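PDB 2UY1: cleavage stimulation factor 77 from Encephalitozoon cuniculi, which probably takes part in pre-mRNA 3'-end processing as a helical-repeat scaffold and may bind mRNA. Local coordinates for residues I17-Y25 against N46-Y56; D286-N294 against E315-C325. All coordinates share one frame; numbering follows the deposited sequence.

Contact 1. Residues I17-Y25 against N46-Y56; sequences IMEHARRLY and NLDLWMLYIEY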
# COMPACT_ATOMS: atom_id res chain seq x y z
N ILE B 17 -29.85 -5.29 38.47
CA ILE B 17 -30.06 -6.07 39.70
C ILE B 17 -30.00 -5.14 40.93
O ILE B 17 -30.84 -5.20 41.80
CB ILE B 17 -28.99 -7.20 39.77
CG1 ILE B 17 -29.09 -8.06 38.50
CG2 ILE B 17 -29.10 -7.98 41.10
CD1 ILE B 17 -27.89 -8.99 38.24
N MET B 18 -29.03 -4.24 40.92
CA MET B 18 -28.82 -3.23 41.95
C MET B 18 -30.04 -2.33 42.17
O MET B 18 -30.52 -2.15 43.31
CB MET B 18 -27.62 -2.38 41.52
CG MET B 18 -27.07 -1.48 42.56
SD MET B 18 -26.83 -2.27 44.15
CE MET B 18 -26.21 -0.81 44.98
N GLU B 19 -30.55 -1.79 41.08
CA GLU B 19 -31.68 -0.87 41.08
C GLU B 19 -32.97 -1.57 41.48
O GLU B 19 -33.76 -0.98 42.18
CB GLU B 19 -31.80 -0.17 39.72
CG GLU B 19 -30.94 1.13 39.61
CD GLU B 19 -30.58 1.53 38.15
OE1 GLU B 19 -29.62 2.37 37.98
OE2 GLU B 19 -31.24 1.02 37.19
N HIS B 20 -33.16 -2.82 41.04
CA HIS B 20 -34.29 -3.68 41.46
C HIS B 20 -34.23 -3.95 42.97
O HIS B 20 -35.23 -3.71 43.69
CB HIS B 20 -34.28 -4.98 40.66
CG HIS B 20 -35.42 -5.91 40.98
ND1 HIS B 20 -36.72 -5.49 41.09
CD2 HIS B 20 -35.44 -7.25 41.16
CE1 HIS B 20 -37.50 -6.52 41.36
NE2 HIS B 20 -36.75 -7.60 41.42
N ALA B 21 -33.05 -4.38 43.44
CA ALA B 21 -32.77 -4.59 44.87
C ALA B 21 -33.08 -3.38 45.74
O ALA B 21 -33.71 -3.51 46.80
CB ALA B 21 -31.29 -5.10 45.13
N ARG B 22 -32.69 -2.21 45.26
CA ARG B 22 -32.91 -0.96 46.01
C ARG B 22 -34.42 -0.58 46.06
O ARG B 22 -34.93 -0.22 47.13
CB ARG B 22 -32.06 0.15 45.44
CG ARG B 22 -32.03 1.42 46.25
CD ARG B 22 -31.17 2.49 45.54
NE ARG B 22 -29.70 2.38 45.67
CZ ARG B 22 -29.00 2.30 46.82
NH1 ARG B 22 -29.60 2.22 48.02
NH2 ARG B 22 -27.67 2.26 46.76
N ARG B 23 -35.11 -0.68 44.91
CA ARG B 23 -36.59 -0.59 44.85
C ARG B 23 -37.33 -1.53 45.82
O ARG B 23 -38.23 -1.07 46.58
CB ARG B 23 -37.11 -0.87 43.43
CG ARG B 23 -37.12 0.29 42.45
CD ARG B 23 -37.58 -0.15 41.04
NE ARG B 23 -36.45 -0.41 40.14
CZ ARG B 23 -36.29 -1.53 39.43
NH1 ARG B 23 -37.20 -2.49 39.47
NH2 ARG B 23 -35.21 -1.68 38.67
N LEU B 24 -37.00 -2.83 45.77
CA LEU B 24 -37.55 -3.85 46.71
C LEU B 24 -37.29 -3.55 48.19
O LEU B 24 -38.16 -3.81 49.06
CB LEU B 24 -36.99 -5.23 46.41
CG LEU B 24 -37.42 -5.95 45.13
CD1 LEU B 24 -36.63 -7.25 45.00
CD2 LEU B 24 -38.94 -6.21 45.16
N TYR B 25 -36.08 -3.03 48.48
CA TYR B 25 -35.73 -2.50 49.82
C TYR B 25 -36.65 -1.36 50.20
O TYR B 25 -37.35 -1.43 51.21
CB TYR B 25 -34.27 -2.00 49.89
CG TYR B 25 -33.84 -1.66 51.30
CD1 TYR B 25 -33.73 -2.67 52.26
CD2 TYR B 25 -33.55 -0.35 51.68
CE1 TYR B 25 -33.34 -2.39 53.55
CE2 TYR B 25 -33.16 -0.05 53.00
CZ TYR B 25 -33.05 -1.09 53.93
OH TYR B 25 -32.68 -0.86 55.24
N ASN B 46 -20.31 -6.57 42.62
CA ASN B 46 -20.72 -5.19 42.74
C ASN B 46 -20.80 -4.83 44.24
O ASN B 46 -21.68 -5.38 44.96
CB ASN B 46 -22.05 -5.00 42.01
CG ASN B 46 -22.51 -3.58 42.00
OD1 ASN B 46 -21.74 -2.69 42.32
ND2 ASN B 46 -23.77 -3.35 41.62
N LEU B 47 -19.88 -3.96 44.71
CA LEU B 47 -19.78 -3.65 46.17
C LEU B 47 -21.03 -2.96 46.79
O LEU B 47 -21.54 -3.39 47.84
CB LEU B 47 -18.50 -2.90 46.51
CG LEU B 47 -18.17 -2.85 48.02
CD1 LEU B 47 -18.25 -4.26 48.70
CD2 LEU B 47 -16.82 -2.17 48.30
N ASP B 48 -21.46 -1.86 46.21
CA ASP B 48 -22.82 -1.41 46.33
C ASP B 48 -23.58 -2.69 46.18
O ASP B 48 -23.30 -3.38 45.29
CB ASP B 48 -23.16 -0.53 45.14
CG ASP B 48 -22.28 0.68 45.04
OD1 ASP B 48 -22.10 1.37 46.03
OD2 ASP B 48 -21.81 0.99 43.95
N LEU B 49 -24.52 -3.03 47.02
CA LEU B 49 -25.24 -4.30 46.84
C LEU B 49 -24.91 -5.31 47.88
O LEU B 49 -25.77 -5.77 48.57
CB LEU B 49 -24.96 -4.93 45.50
CG LEU B 49 -25.59 -6.22 45.05
CD1 LEU B 49 -27.00 -6.40 45.49
CD2 LEU B 49 -25.53 -6.24 43.63
N TRP B 50 -23.65 -5.69 47.93
CA TRP B 50 -23.08 -6.18 49.15
C TRP B 50 -23.31 -5.17 50.25
O TRP B 50 -23.80 -5.48 51.26
CB TRP B 50 -21.61 -6.58 48.97
CG TRP B 50 -21.45 -7.86 48.21
CD1 TRP B 50 -21.49 -8.01 46.89
CD2 TRP B 50 -21.22 -9.15 48.75
NE1 TRP B 50 -21.33 -9.30 46.55
CE2 TRP B 50 -21.13 -10.03 47.68
CE3 TRP B 50 -21.09 -9.66 50.03
CZ2 TRP B 50 -20.93 -11.38 47.85
CZ3 TRP B 50 -20.89 -10.98 50.20
CH2 TRP B 50 -20.81 -11.83 49.13
N MET B 51 -23.00 -3.94 49.99
CA MET B 51 -23.20 -2.91 51.01
C MET B 51 -24.67 -2.73 51.41
O MET B 51 -24.99 -2.44 52.55
CB MET B 51 -22.60 -1.59 50.56
CG MET B 51 -21.08 -1.61 50.47
SD MET B 51 -20.27 -2.31 51.93
CE MET B 51 -18.60 -1.69 51.62
N LEU B 52 -25.55 -2.93 50.44
CA LEU B 52 -26.98 -2.92 50.68
C LEU B 52 -27.45 -4.15 51.43
O LEU B 52 -28.42 -4.08 52.21
CB LEU B 52 -27.73 -2.77 49.34
CG LEU B 52 -27.84 -1.28 48.98
CD1 LEU B 52 -27.68 -1.05 47.46
CD2 LEU B 52 -29.17 -0.70 49.54
N TYR B 53 -26.78 -5.28 51.18
CA TYR B 53 -27.01 -6.47 51.96
C TYR B 53 -26.70 -6.21 53.42
O TYR B 53 -27.44 -6.67 54.30
CB TYR B 53 -26.17 -7.63 51.44
CG TYR B 53 -26.44 -8.88 52.22
CD1 TYR B 53 -27.71 -9.47 52.22
CD2 TYR B 53 -25.41 -9.50 52.96
CE1 TYR B 53 -27.96 -10.63 52.92
CE2 TYR B 53 -25.66 -10.65 53.69
CZ TYR B 53 -26.93 -11.21 53.67
OH TYR B 53 -27.19 -12.36 54.36
N ILE B 54 -25.63 -5.45 53.66
CA ILE B 54 -25.23 -4.97 54.99
C ILE B 54 -26.28 -4.01 55.58
O ILE B 54 -26.75 -4.22 56.70
CB ILE B 54 -23.79 -4.32 55.00
CG1 ILE B 54 -22.70 -5.35 54.62
CG2 ILE B 54 -23.45 -3.74 56.38
CD1 ILE B 54 -21.30 -4.72 54.55
N GLU B 55 -26.65 -2.97 54.82
CA GLU B 55 -27.75 -2.08 55.24
C GLU B 55 -29.02 -2.88 55.65
O GLU B 55 -29.51 -2.72 56.75
CB GLU B 55 -28.05 -1.00 54.18
CG GLU B 55 -28.62 0.31 54.75
CD GLU B 55 -29.67 0.97 53.85
OE1 GLU B 55 -29.58 0.80 52.60
OE2 GLU B 55 -30.60 1.63 54.39
N TYR B 56 -29.49 -3.77 54.77
CA TYR B 56 -30.58 -4.70 55.11
C TYR B 56 -30.36 -5.59 56.37
O TYR B 56 -31.21 -5.61 57.26
CB TYR B 56 -31.01 -5.56 53.91
CG TYR B 56 -32.11 -6.56 54.23
CD1 TYR B 56 -33.37 -6.11 54.65
CD2 TYR B 56 -31.89 -7.94 54.13
CE1 TYR B 56 -34.39 -7.02 54.96
CE2 TYR B 56 -32.91 -8.85 54.42
CZ TYR B 56 -34.15 -8.39 54.85
OH TYR B 56 -35.16 -9.26 55.14

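Contact 2. Residues D286-N294 against E315-C325; sequences DLLRINHLN and EGVGPHVFIYC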
# COMPACT_ATOMS: atom_id res chain seq x y z
N ASP B 286 -20.74 -16.47 5.52
CA ASP B 286 -19.48 -16.90 4.92
C ASP B 286 -18.44 -17.06 6.02
O ASP B 286 -17.74 -18.02 5.99
CB ASP B 286 -18.97 -15.91 3.88
CG ASP B 286 -19.72 -16.00 2.53
OD1 ASP B 286 -20.32 -17.06 2.20
OD2 ASP B 286 -19.68 -14.98 1.79
N LEU B 287 -18.36 -16.13 6.99
CA LEU B 287 -17.40 -16.33 8.08
C LEU B 287 -17.71 -17.53 8.98
O LEU B 287 -16.79 -18.11 9.58
CB LEU B 287 -17.14 -15.07 8.90
CG LEU B 287 -15.70 -14.88 9.45
CD1 LEU B 287 -14.53 -15.03 8.44
CD2 LEU B 287 -15.63 -13.56 10.10
N LEU B 288 -18.99 -17.92 9.07
CA LEU B 288 -19.35 -19.13 9.81
C LEU B 288 -18.88 -20.38 9.09
O LEU B 288 -18.33 -21.28 9.71
CB LEU B 288 -20.88 -19.22 10.00
CG LEU B 288 -21.46 -18.29 11.04
CD1 LEU B 288 -22.97 -18.29 10.87
CD2 LEU B 288 -20.98 -18.76 12.40
N ARG B 289 -19.10 -20.41 7.78
CA ARG B 289 -18.70 -21.54 6.95
C ARG B 289 -17.23 -21.81 6.98
O ARG B 289 -16.78 -22.94 7.19
CB ARG B 289 -19.11 -21.28 5.51
CG ARG B 289 -20.59 -21.43 5.29
CD ARG B 289 -20.95 -21.00 3.88
NE ARG B 289 -22.03 -20.02 3.86
CZ ARG B 289 -23.19 -20.16 3.22
NH1 ARG B 289 -23.44 -21.26 2.53
NH2 ARG B 289 -24.10 -19.19 3.27
N ILE B 290 -16.45 -20.75 6.77
CA ILE B 290 -15.03 -20.81 6.84
C ILE B 290 -14.58 -21.36 8.23
O ILE B 290 -13.78 -22.27 8.31
CB ILE B 290 -14.42 -19.38 6.50
CG1 ILE B 290 -14.35 -19.22 4.98
CG2 ILE B 290 -13.04 -19.18 7.22
CD1 ILE B 290 -14.21 -17.72 4.54
N ASN B 291 -15.15 -20.81 9.30
CA ASN B 291 -14.77 -21.20 10.65
C ASN B 291 -15.21 -22.60 11.07
O ASN B 291 -14.50 -23.29 11.83
CB ASN B 291 -15.07 -20.08 11.65
CG ASN B 291 -13.90 -19.01 11.69
OD1 ASN B 291 -12.80 -19.30 12.12
ND2 ASN B 291 -14.17 -17.84 11.18
N HIS B 292 -16.29 -23.04 10.44
CA HIS B 292 -16.87 -24.34 10.62
C HIS B 292 -16.00 -25.31 9.88
O HIS B 292 -15.59 -26.30 10.47
CB HIS B 292 -18.33 -24.35 10.09
CG HIS B 292 -19.06 -25.65 10.30
ND1 HIS B 292 -20.25 -26.07 9.82
CD2 HIS B 292 -18.60 -26.65 11.13
CE1 HIS B 292 -20.48 -27.32 10.36
NE2 HIS B 292 -19.47 -27.65 11.14
N LEU B 293 -15.63 -24.99 8.64
CA LEU B 293 -14.64 -25.81 7.91
C LEU B 293 -13.35 -25.99 8.67
O LEU B 293 -12.79 -27.10 8.67
CB LEU B 293 -14.32 -25.26 6.48
CG LEU B 293 -15.42 -25.44 5.42
CD1 LEU B 293 -15.14 -24.51 4.23
CD2 LEU B 293 -15.53 -26.85 4.93
N ASN B 294 -12.85 -24.90 9.29
CA ASN B 294 -11.61 -24.92 10.09
C ASN B 294 -11.71 -25.85 11.26
O ASN B 294 -10.75 -26.60 11.56
CB ASN B 294 -11.23 -23.54 10.67
CG ASN B 294 -9.97 -23.60 11.55
OD1 ASN B 294 -8.88 -23.87 11.07
ND2 ASN B 294 -10.12 -23.33 12.83
N GLU B 315 -26.28 -24.05 -0.86
CA GLU B 315 -26.46 -22.64 -0.45
C GLU B 315 -25.42 -21.74 -1.14
O GLU B 315 -24.32 -22.18 -1.41
CB GLU B 315 -26.39 -22.48 1.07
CG GLU B 315 -27.58 -23.16 1.79
CD GLU B 315 -27.74 -22.75 3.26
OE1 GLU B 315 -26.72 -22.74 4.01
OE2 GLU B 315 -28.91 -22.44 3.66
N GLY B 316 -25.80 -20.49 -1.44
CA GLY B 316 -24.86 -19.47 -1.95
C GLY B 316 -23.69 -19.18 -0.99
O GLY B 316 -23.74 -18.23 -0.19
N VAL B 317 -22.64 -20.01 -1.06
CA VAL B 317 -21.46 -19.75 -0.26
C VAL B 317 -20.69 -18.69 -1.04
O VAL B 317 -20.57 -18.80 -2.26
CB VAL B 317 -20.59 -21.04 0.08
CG1 VAL B 317 -21.49 -22.24 0.39
CG2 VAL B 317 -19.56 -21.42 -1.02
N GLY B 318 -20.20 -17.68 -0.33
CA GLY B 318 -19.55 -16.51 -0.96
C GLY B 318 -18.23 -16.82 -1.64
O GLY B 318 -17.70 -17.94 -1.50
N PRO B 319 -17.66 -15.82 -2.33
CA PRO B 319 -16.32 -15.88 -2.93
C PRO B 319 -15.23 -16.30 -1.94
O PRO B 319 -14.38 -17.12 -2.26
CB PRO B 319 -16.08 -14.43 -3.41
CG PRO B 319 -17.46 -13.90 -3.63
CD PRO B 319 -18.28 -14.49 -2.51
N HIS B 320 -15.25 -15.77 -0.73
CA HIS B 320 -14.20 -16.05 0.25
C HIS B 320 -14.04 -17.52 0.61
O HIS B 320 -12.98 -17.94 1.05
CB HIS B 320 -14.52 -15.32 1.56
CG HIS B 320 -14.33 -13.84 1.49
ND1 HIS B 320 -15.17 -12.85 1.13
CD2 HIS B 320 -13.12 -13.24 1.76
CE1 HIS B 320 -14.48 -11.67 1.22
NE2 HIS B 320 -13.25 -11.93 1.63
N VAL B 321 -15.13 -18.28 0.55
CA VAL B 321 -15.18 -19.63 1.11
C VAL B 321 -14.45 -20.51 0.12
O VAL B 321 -13.74 -21.40 0.52
CB VAL B 321 -16.69 -20.12 1.37
CG1 VAL B 321 -16.77 -21.64 1.79
CG2 VAL B 321 -17.29 -19.29 2.43
N PHE B 322 -14.56 -20.18 -1.15
CA PHE B 322 -13.83 -20.88 -2.21
C PHE B 322 -12.35 -20.59 -2.14
O PHE B 322 -11.57 -21.47 -2.38
CB PHE B 322 -14.31 -20.41 -3.59
CG PHE B 322 -15.74 -20.82 -3.94
CD1 PHE B 322 -16.00 -22.05 -4.51
CD2 PHE B 322 -16.80 -19.94 -3.71
CE1 PHE B 322 -17.31 -22.43 -4.86
CE2 PHE B 322 -18.12 -20.30 -4.06
CZ PHE B 322 -18.36 -21.54 -4.66
N ILE B 323 -11.97 -19.31 -1.96
CA ILE B 323 -10.58 -18.88 -1.84
C ILE B 323 -9.95 -19.49 -0.59
O ILE B 323 -8.82 -19.95 -0.62
CB ILE B 323 -10.49 -17.33 -1.72
CG1 ILE B 323 -11.15 -16.59 -2.90
CG2 ILE B 323 -9.04 -16.86 -1.44
CD1 ILE B 323 -11.18 -15.03 -2.69
N TYR B 324 -10.68 -19.48 0.53
CA TYR B 324 -10.18 -20.17 1.71
C TYR B 324 -9.93 -21.66 1.48
O TYR B 324 -8.89 -22.19 1.90
CB TYR B 324 -11.15 -19.94 2.85
CG TYR B 324 -10.96 -20.89 3.97
CD1 TYR B 324 -10.00 -20.66 4.97
CD2 TYR B 324 -11.74 -22.05 4.03
CE1 TYR B 324 -9.85 -21.58 5.97
CE2 TYR B 324 -11.60 -22.96 5.02
CZ TYR B 324 -10.68 -22.73 5.99
OH TYR B 324 -10.58 -23.68 6.98
N CYS B 325 -10.86 -22.37 0.84
CA CYS B 325 -10.68 -23.83 0.59
C CYS B 325 -9.55 -24.13 -0.35
O CYS B 325 -8.94 -25.21 -0.26
CB CYS B 325 -11.94 -24.49 -0.01
SG CYS B 325 -13.27 -24.64 1.22
O HOH W 1 -17.50 -14.04 0.45
O HOH W 2 -8.12 -23.32 8.65

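Contact 1. Residues I17-Y25 against N46-Y56
Met-18 and Leu-49 bring the backbones closest, CA to CA 6.2 Å, where segments 17-25 and 46-56 run nearly parallel with their axes 10.1 Å apart and inclined by 20°. Helix 30-40 lies between the two helices in sequence. This pattern is consistent with the HAT (half-a-TPR) helical repeats of the Suf family.

The Met-18 chain bends at chi2 (47°), which turns its sulfur toward the other helix. SD lies 3.5 Å from Leu-49 CB, and the two side chains lie alongside each other, pointing opposite ways. Met-18 CE stands too close in the model to both Leu-52 CD1 and Asp-48 CB, so the fit at the end of the methionine is doubtful. One turn on, Arg-22 crosses Leu-52 at about a right angle. Leu-52 CD1 lies over one face of the guanidinium, though its exact place is less certain. The other methyl, Leu-52 CD2, comes to 3.3 Å from Arg-22 NH1.

Tyr-25 closes the far end. Its ring meets Tyr-56 edge to edge, CE1 to CD1 3.9 Å, so the two rings do not stack. Tyr-56 OH bonds to Glu-34 of helix 30-40. The Glu-55 carboxylate lies across Tyr-25, with the two planes 64° apart. Tyr-25 OH and Glu-55 OE2 are 3.4 Å apart. Helix 30-40 adds Leu-33 against Tyr-25 and Phe-37 against Leu-49.

The contact thus combines apolar packing with two polar groups, the Arg-22 guanidinium and the Glu-55 carboxylate. Charge may add a little: Arg-22 NH1 stands 4.8 Å from Glu-55 OE1, near enough for attraction but not for a salt bridge.

Contact 2. Residues D286-N294 against E315-C325
Asp-286 meets Gly-318 because its CG stands anti to its own carbonyl carbon (chi1 -76°), which carries the carboxylate to the start of helix 319-333. Arg-289 and Ile-290 start with similar torsions, and Arg-289 then bends at chi3 toward Val-317. The segment axes come within 9.2 Å and run nearly parallel. Helix 302-311 lies between the two helices in sequence, consistent with the HAT (half-a-TPR) helical repeats of the Suf family.

Gly-318 N donates to Asp-286 OD1 at 2.6 Å with an angle of 155°. The N-H arrives on the syn side, 32° out of the carboxylate plane. The second oxygen, OD2, takes a bond of 2.7 Å from a water. That water also accepts from His-320 N and bonds to His-320 ND1. So one carboxylate serves two backbone N-H groups at the helix start, one through water. His-320 NE2 bonds to Asp-450.

Arg-289 lays one guanidinium face over Val-317 CA. Its NH1 is buried without a hydrogen-bonding partner. The charged partner across the contact is Glu-315 OE1, at a long 3.9 Å from Arg-289 NH1 and well out of the guanidinium plane, so charge alone acts there. NE bonds to Leu-285 O.

Val-321 is a knob in the hole formed by Asp-286, Arg-289, Ile-290 and Leu-293. Ile-290 CG2 makes a CH-pi contact over the Tyr-324 ring, 4.1 Å from its centroid. Leu-293 CD1 touches Cys-325 SG at 3.5 Å, and Phe-305 packs on both residues. Asn-294 OD1, also bonded to Lys-298, accepts from a second water at 2.6 Å; that water lies in the Tyr-324 ring plane and accepts from Tyr-324 OH at 3.0 Å.

Contact 1 lies wholly before contact 2 in the chain. Their centres are 48 Å apart, and their nearest atoms are about 28 Å apart, so the two do not touch. They lie on opposite sides of the chain's centre, the centre of contact 1 at 33 Å and that of contact 2 at 19 Å from it. Each joins two nearly parallel helices with one helix between them in sequence. The crossing angles have opposite signs. Contact 2 is the more buried and the more polar, with ordered waters at both its ends. It also comes near the second protein chain: an aromatic side chain of that chain packs on Asn-294.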